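Local coordinates for sulfate transporter sulfate transporter family protein (Wolinella succinogenes, PDB 3OIR), which probably carries sulfate or a related anion across the membrane, the piece here being the STAS domain of the SulP-type transporter, at residues V24-I29 / I56-R61; P52-L57 / I86-G91. All coordinates share one frame; numbering follows the deposited sequence. Where two conformers were deposited one is given.

Overall arrangement
Interactions 1 and 2 are the two seams of one parallel sheet, whose strand order is 24-28, 54-58, 86-90. They share Ile56 and Leu57 on the middle strand, and their centres lie about 7 Å apart. Each seam runs on past its own segments: Glu25 N lies 2.9 Å from Val54 O, extending the ladder of interaction 1, and Met59 N 2.7 Å from Ser90 O, extending that of interaction 2, both probable hydrogen bonds; Tyr27 CB packs 3.4 Å from Phe55 CZ. Two formates, probably from the crystallisation liquor, touch interaction 1 at Tyr27 and Arg61; the side chain of Lys53 in interaction 2 lies about 5 Å from a bound formate.

Interaction 1: V24-I29 / I56-R61; sequences VEIYEI and ILRMRR. With FMT (formic acid), chain C; FMT (formic acid), chain E.
Tyr27 lies alongside Leu57, both side chains leaving the same face of the sheet and pointing the same way. The ring carbon CG of Tyr27 stands anti to the backbone N (chi1 -172°), which carries the ring along this leucine. From CB outward, one methyl accompanies it: Tyr27 CB is 4.0 Å from Leu57 CD1, and Tyr27 CD2 approaches the same CD1 to 3.7 Å, meeting it obliquely. Beyond that the ring leads away from segment 56-61; its CE2 and CZ pass a formate, and Tyr27 OH donates to O2 of that formate at 2.7 Å. Next to this pair, Ile29 CD1 rests 3.9 Å from Leu57 CG. On the other face, Ile26 CG2 touches the aliphatic part of Arg58, 3.7 Å from its CG, while the Arg58 guanidinium bonds outside the pair, to Thr15 and Asp13.

At the loop end Glu28, modelled in two conformers, forms salt bridges to two arginines in the conformer described. Arg60 grips it side-on, its NE 3.2 Å and its NH2 3.0 Å from Glu28 OE2, with that oxygen in the guanidinium plane although the carboxylate plane is turned 28°. Arg60 has a second salt bridge, to Asp11. The Arg61 plane stands nearly perpendicular to the carboxylate, with OE2 near its edge; NE and NH2 share that oxygen, both with strongly bent, weak hydrogen bonds. Arg61 NH1 holds a second formate. Near this network a water donates to Ile29 O and Arg58 O and accepts from Arg61 N, linking the two segments where they leave the sheet.

The axes of strand segments 24-28 and 56-58 approach to 4.7 Å, their directions 21° apart. Alternating backbone bonds, from Ile56 N to Glu25 O through to Ile29 N with Arg58 O, define a parallel ladder between the outer and middle strands of the STAS-domain sheet.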
loop_
_atom_site.group_PDB
_atom_site.type_symbol
_atom_site.label_atom_id
_atom_site.label_comp_id
_atom_site.label_asym_id
_atom_site.label_seq_id
_atom_site.Cartn_x
_atom_site.Cartn_y
_atom_site.Cartn_z
ATOM N N VAL A 24 11.174 -5.979 0.841
ATOM C CA VAL A 24 10.071 -5.038 0.930
ATOM C C VAL A 24 9.953 -4.415 -0.467
ATOM O O VAL A 24 10.939 -3.899 -1.011
ATOM C CB VAL A 24 10.362 -3.942 1.957
ATOM C CG1 VAL A 24 9.226 -2.915 1.992
ATOM C CG2 VAL A 24 10.540 -4.562 3.368
ATOM N N GLU A 25 8.773 -4.516 -1.061
ATOM C CA GLU A 25 8.518 -3.851 -2.330
ATOM C C GLU A 25 7.658 -2.633 -2.021
ATOM O O GLU A 25 6.875 -2.638 -1.062
ATOM C CB GLU A 25 7.775 -4.781 -3.283
ATOM C CG GLU A 25 7.579 -4.177 -4.691
ATOM C CD GLU A 25 8.897 -3.757 -5.340
ATOM O OE1 GLU A 25 9.542 -4.658 -5.906
ATOM O OE2 GLU A 25 9.264 -2.540 -5.305
ATOM N N ILE A 26 7.838 -1.597 -2.822
ATOM C CA ILE A 26 7.125 -0.348 -2.681
ATOM C C ILE A 26 6.516 0.072 -4.021
ATOM O O ILE A 26 7.160 -0.007 -5.084
ATOM C CB ILE A 26 8.027 0.763 -2.176
ATOM C CG1 ILE A 26 8.641 0.335 -0.823
ATOM C CG2 ILE A 26 7.213 2.045 -2.076
ATOM C CD1 ILE A 26 9.779 1.087 -0.412
ATOM N N TYR A 27 5.267 0.486 -3.954
ATOM C CA TYR A 27 4.514 0.920 -5.137
ATOM C C TYR A 27 3.885 2.268 -4.785
ATOM O O TYR A 27 3.144 2.369 -3.788
ATOM C CB TYR A 27 3.422 -0.115 -5.470
ATOM C CG TYR A 27 2.683 0.128 -6.793
ATOM C CD1 TYR A 27 2.972 -0.629 -7.922
ATOM C CD2 TYR A 27 1.707 1.125 -6.905
ATOM C CE1 TYR A 27 2.303 -0.410 -9.131
ATOM C CE2 TYR A 27 1.045 1.360 -8.108
ATOM C CZ TYR A 27 1.353 0.594 -9.216
ATOM O OH TYR A 27 0.701 0.818 -10.404
ATOM N N GLU A 28 4.188 3.289 -5.583
ATOM C CA GLU A 28 3.667 4.636 -5.347
ATOM C C GLU A 28 2.541 4.953 -6.356
ATOM O O GLU A 28 2.717 4.804 -7.572
ATOM C CB GLU A 28 4.801 5.666 -5.406
ATOM C CG GLU A 28 4.473 7.033 -4.751
ATOM C CD GLU A 28 5.390 8.146 -5.236
ATOM O OE1 GLU A 28 6.078 7.949 -6.253
ATOM O OE2 GLU A 28 5.434 9.223 -4.613
ATOM N N ILE A 29 1.382 5.357 -5.834
ATOM C CA ILE A 29 0.240 5.733 -6.669
ATOM C C ILE A 29 0.337 7.201 -7.063
ATOM O O ILE A 29 0.634 8.094 -6.242
ATOM C CB ILE A 29 -1.102 5.442 -5.977
ATOM C CG1 ILE A 29 -1.263 3.931 -5.753
ATOM C CG2 ILE A 29 -2.283 5.914 -6.862
ATOM C CD1 ILE A 29 -2.345 3.652 -4.724
ATOM N N ILE A 56 4.490 -2.225 0.400
ATOM C CA ILE A 56 4.016 -0.936 0.872
ATOM C C ILE A 56 3.436 -0.171 -0.317
ATOM O O ILE A 56 4.137 0.094 -1.318
ATOM C CB ILE A 56 5.141 -0.067 1.504
ATOM C CG1 ILE A 56 5.892 -0.827 2.631
ATOM C CG2 ILE A 56 4.510 1.277 2.033
ATOM C CD1 ILE A 56 7.033 -0.016 3.324
ATOM N N LEU A 57 2.152 0.160 -0.204
ATOM C CA LEU A 57 1.474 0.979 -1.170
ATOM C C LEU A 57 1.504 2.428 -0.645
ATOM O O LEU A 57 0.870 2.745 0.389
ATOM C CB LEU A 57 0.033 0.461 -1.288
ATOM C CG LEU A 57 -0.831 0.793 -2.493
ATOM C CD1 LEU A 57 -0.177 0.374 -3.829
ATOM C CD2 LEU A 57 -2.231 0.121 -2.324
ATOM N N ARG A 58 2.230 3.294 -1.347
ATOM C CA ARG A 58 2.401 4.671 -0.954
ATOM C C ARG A 58 1.254 5.463 -1.490
ATOM O O ARG A 58 1.041 5.527 -2.725
ATOM C CB ARG A 58 3.713 5.264 -1.479
ATOM C CG ARG A 58 4.936 4.609 -0.801
ATOM C CD ARG A 58 6.176 5.436 -0.998
ATOM N NE ARG A 58 6.072 6.705 -0.286
ATOM C CZ ARG A 58 7.037 7.622 -0.209
ATOM N NH1 ARG A 58 8.226 7.432 -0.801
ATOM N NH2 ARG A 58 6.810 8.736 0.486
HETATM N N MSE A 59 0.519 6.080 -0.583
HETATM C CA MSE A 59 -0.739 6.731 -0.959
HETATM C C MSE A 59 -0.740 8.176 -0.523
HETATM O O MSE A 59 -1.807 8.746 -0.287
HETATM C CB MSE A 59 -1.946 5.992 -0.352
HETATM C CG MSE A 59 -1.900 4.463 -0.491
HETATM SE SE MSE A 59 -3.565 3.627 0.106
HETATM C CE MSE A 59 -4.727 3.998 -1.463
ATOM N N ARG A 60 0.448 8.767 -0.384
ATOM C CA ARG A 60 0.533 10.225 -0.110
ATOM C C ARG A 60 -0.066 11.153 -1.170
ATOM O O ARG A 60 -0.472 12.266 -0.833
ATOM C CB ARG A 60 1.961 10.674 0.189
ATOM C CG ARG A 60 2.893 10.501 -1.020
ATOM C CD ARG A 60 4.288 11.029 -0.681
ATOM N NE ARG A 60 5.206 10.750 -1.787
ATOM C CZ ARG A 60 6.392 11.330 -1.928
ATOM N NH1 ARG A 60 6.789 12.237 -1.040
ATOM N NH2 ARG A 60 7.174 11.012 -2.955
ATOM N N ARG A 61 -0.112 10.692 -2.419
ATOM C CA ARG A 61 -0.690 11.453 -3.548
ATOM C C ARG A 61 -2.161 11.114 -3.797
ATOM O O ARG A 61 -2.755 11.542 -4.800
ATOM C CB ARG A 61 0.070 11.156 -4.846
ATOM C CG ARG A 61 1.564 11.313 -4.741
ATOM C CD ARG A 61 2.204 11.069 -6.084
ATOM N NE ARG A 61 3.657 10.900 -5.995
ATOM C CZ ARG A 61 4.488 11.011 -7.028
ATOM N NH1 ARG A 61 4.028 11.332 -8.238
ATOM N NH2 ARG A 61 5.797 10.828 -6.858
HETATM C C FMT C . 0.216 4.259 -10.314
HETATM O O1 FMT C . -0.203 5.401 -10.413
HETATM O O2 FMT C . -0.270 3.292 -10.897
HETATM C C FMT E . 1.484 13.731 -8.269
HETATM O O1 FMT E . 0.377 13.833 -7.727
HETATM O O2 FMT E . 1.814 12.825 -9.041
HETATM O O HOH W 1 0.904 8.190 -3.586
#

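Interaction 2: P52-L57 / I86-G91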
loop_
_atom_site.group_PDB
_atom_site.type_symbol
_atom_site.label_atom_id
_atom_site.label_comp_id
_atom_site.label_asym_id
_atom_site.label_seq_id
_atom_site.Cartn_x
_atom_site.Cartn_y
_atom_site.Cartn_z
ATOM N N PRO A 52 7.649 -10.482 -2.531
ATOM C CA PRO A 52 8.089 -9.714 -1.378
ATOM C C PRO A 52 7.442 -10.155 -0.063
ATOM O O PRO A 52 6.297 -10.616 -0.047
ATOM C CB PRO A 52 7.633 -8.292 -1.714
ATOM C CG PRO A 52 6.525 -8.468 -2.693
ATOM C CD PRO A 52 6.973 -9.621 -3.520
ATOM N N LYS A 53 8.182 -9.978 1.026
ATOM C CA LYS A 53 7.681 -10.299 2.358
ATOM C C LYS A 53 6.658 -9.245 2.754
ATOM O O LYS A 53 5.658 -9.549 3.428
ATOM C CB LYS A 53 8.832 -10.313 3.361
ATOM C CG LYS A 53 9.800 -11.487 3.191
ATOM C CD LYS A 53 10.852 -11.468 4.292
ATOM C CE LYS A 53 12.036 -12.357 3.925
ATOM N NZ LYS A 53 11.632 -13.799 3.897
ATOM N N VAL A 54 6.924 -8.009 2.322
ATOM C CA VAL A 54 6.110 -6.837 2.692
ATOM C C VAL A 54 5.943 -5.996 1.434
ATOM O O VAL A 54 6.907 -5.814 0.673
ATOM C CB VAL A 54 6.770 -5.970 3.830
ATOM C CG1 VAL A 54 5.857 -4.794 4.242
ATOM C CG2 VAL A 54 7.114 -6.810 5.068
ATOM N N PHE A 55 4.718 -5.505 1.209
ATOM C CA PHE A 55 4.414 -4.646 0.089
ATOM C C PHE A 55 3.830 -3.363 0.658
ATOM O O PHE A 55 2.810 -3.410 1.375
ATOM C CB PHE A 55 3.401 -5.344 -0.848
ATOM C CG PHE A 55 3.234 -4.657 -2.176
ATOM C CD1 PHE A 55 3.861 -5.175 -3.313
ATOM C CD2 PHE A 55 2.494 -3.483 -2.287
ATOM C CE1 PHE A 55 3.758 -4.554 -4.560
ATOM C CE2 PHE A 55 2.362 -2.830 -3.540
ATOM C CZ PHE A 55 2.992 -3.373 -4.684
ATOM N N ILE A 56 4.490 -2.225 0.400
ATOM C CA ILE A 56 4.016 -0.936 0.872
ATOM C C ILE A 56 3.436 -0.171 -0.317
ATOM O O ILE A 56 4.137 0.094 -1.318
ATOM C CB ILE A 56 5.141 -0.067 1.504
ATOM C CG1 ILE A 56 5.892 -0.827 2.631
ATOM C CG2 ILE A 56 4.510 1.277 2.033
ATOM C CD1 ILE A 56 7.033 -0.016 3.324
ATOM N N LEU A 57 2.152 0.160 -0.204
ATOM C CA LEU A 57 1.474 0.979 -1.170
ATOM C C LEU A 57 1.504 2.428 -0.645
ATOM O O LEU A 57 0.870 2.745 0.389
ATOM C CB LEU A 57 0.033 0.461 -1.288
ATOM C CG LEU A 57 -0.831 0.793 -2.493
ATOM C CD1 LEU A 57 -0.177 0.374 -3.829
ATOM C CD2 LEU A 57 -2.231 0.121 -2.324
ATOM N N ILE A 86 2.594 -9.363 3.294
ATOM C CA ILE A 86 1.910 -8.402 4.158
ATOM C C ILE A 86 1.790 -7.038 3.465
ATOM O O ILE A 86 2.792 -6.431 3.098
ATOM C CB ILE A 86 2.637 -8.249 5.515
ATOM C CG1 ILE A 86 2.673 -9.600 6.265
ATOM C CG2 ILE A 86 1.977 -7.109 6.343
ATOM C CD1 ILE A 86 3.761 -9.700 7.387
ATOM N N LEU A 87 0.564 -6.566 3.291
ATOM C CA LEU A 87 0.309 -5.255 2.709
ATOM C C LEU A 87 0.260 -4.187 3.798
ATOM O O LEU A 87 -0.445 -4.357 4.790
ATOM C CB LEU A 87 -1.032 -5.263 1.940
ATOM C CG LEU A 87 -1.567 -3.938 1.366
ATOM C CD1 LEU A 87 -0.597 -3.370 0.322
ATOM C CD2 LEU A 87 -2.969 -4.190 0.740
ATOM N N LEU A 88 1.014 -3.100 3.582
ATOM C CA LEU A 88 0.954 -1.902 4.390
ATOM C C LEU A 88 0.512 -0.730 3.505
ATOM O O LEU A 88 0.865 -0.676 2.330
ATOM C CB LEU A 88 2.321 -1.584 5.005
ATOM C CG LEU A 88 3.048 -2.711 5.790
ATOM C CD1 LEU A 88 4.411 -2.222 6.255
ATOM C CD2 LEU A 88 2.192 -3.212 6.956
ATOM N N LEU A 89 -0.260 0.198 4.063
ATOM C CA LEU A 89 -0.550 1.458 3.361
ATOM C C LEU A 89 0.228 2.553 4.035
ATOM O O LEU A 89 0.268 2.613 5.257
ATOM C CB LEU A 89 -2.034 1.808 3.439
ATOM C CG LEU A 89 -3.008 0.684 3.121
ATOM C CD1 LEU A 89 -4.401 1.262 3.164
ATOM C CD2 LEU A 89 -2.704 0.056 1.752
ATOM N N SER A 90 0.869 3.416 3.258
ATOM C CA SER A 90 1.577 4.550 3.850
ATOM C C SER A 90 1.090 5.853 3.248
ATOM O O SER A 90 0.556 5.853 2.135
ATOM C CB SER A 90 3.072 4.404 3.644
ATOM O OG SER A 90 3.413 4.545 2.280
ATOM N N GLY A 91 1.296 6.953 3.974
ATOM C CA GLY A 91 0.883 8.290 3.503
ATOM C C GLY A 91 -0.629 8.455 3.433
ATOM O O GLY A 91 -1.129 9.246 2.648
#
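Leu88 pushes a methyl into the shallow dip between Val54 and Ile56. Its CD1 sits 3.6 Å from Val54 CG1 and 4.2 Å from Ile56 CG1, reached because CG of Leu88 lies anti to its carbonyl carbon (chi1 -52°) and the chain then runs out extended. On the opposite face the bump is again a leucine methyl: Leu87 CD1 settles over the strand between Phe55 and Leu57, 3.6 Å from Phe55 O and 4.0 Å from Phe55 CD2, meeting that ring obliquely.

Beneath these side chains the backbones zip together in a parallel ladder, with Phe55 N donating to Ile86 O and Leu88 N to Phe55 O, the latter nearly straight at 172°. Strands 54-58 and 86-90 are the two beta arms of a beta-alpha-beta unit whose connecting helix, 67-83, covers the Leu87 face; Phe76 of that helix meets the Phe55 ring edge-to-face. Helix 118-130 lies across the other face, against Ile56, Leu88 and Ser90.

Further along, Leu57 and Leu89 lie side by side, their CD2 methyls 4.1 Å apart. Ser90 N bonds to Leu57 O at 2.9 Å. Ser90 was deposited in two conformers; in the one described OG lies 3.5 Å from Ile56 CG2, buried, and its apparent lack of a polar partner is therefore doubtful.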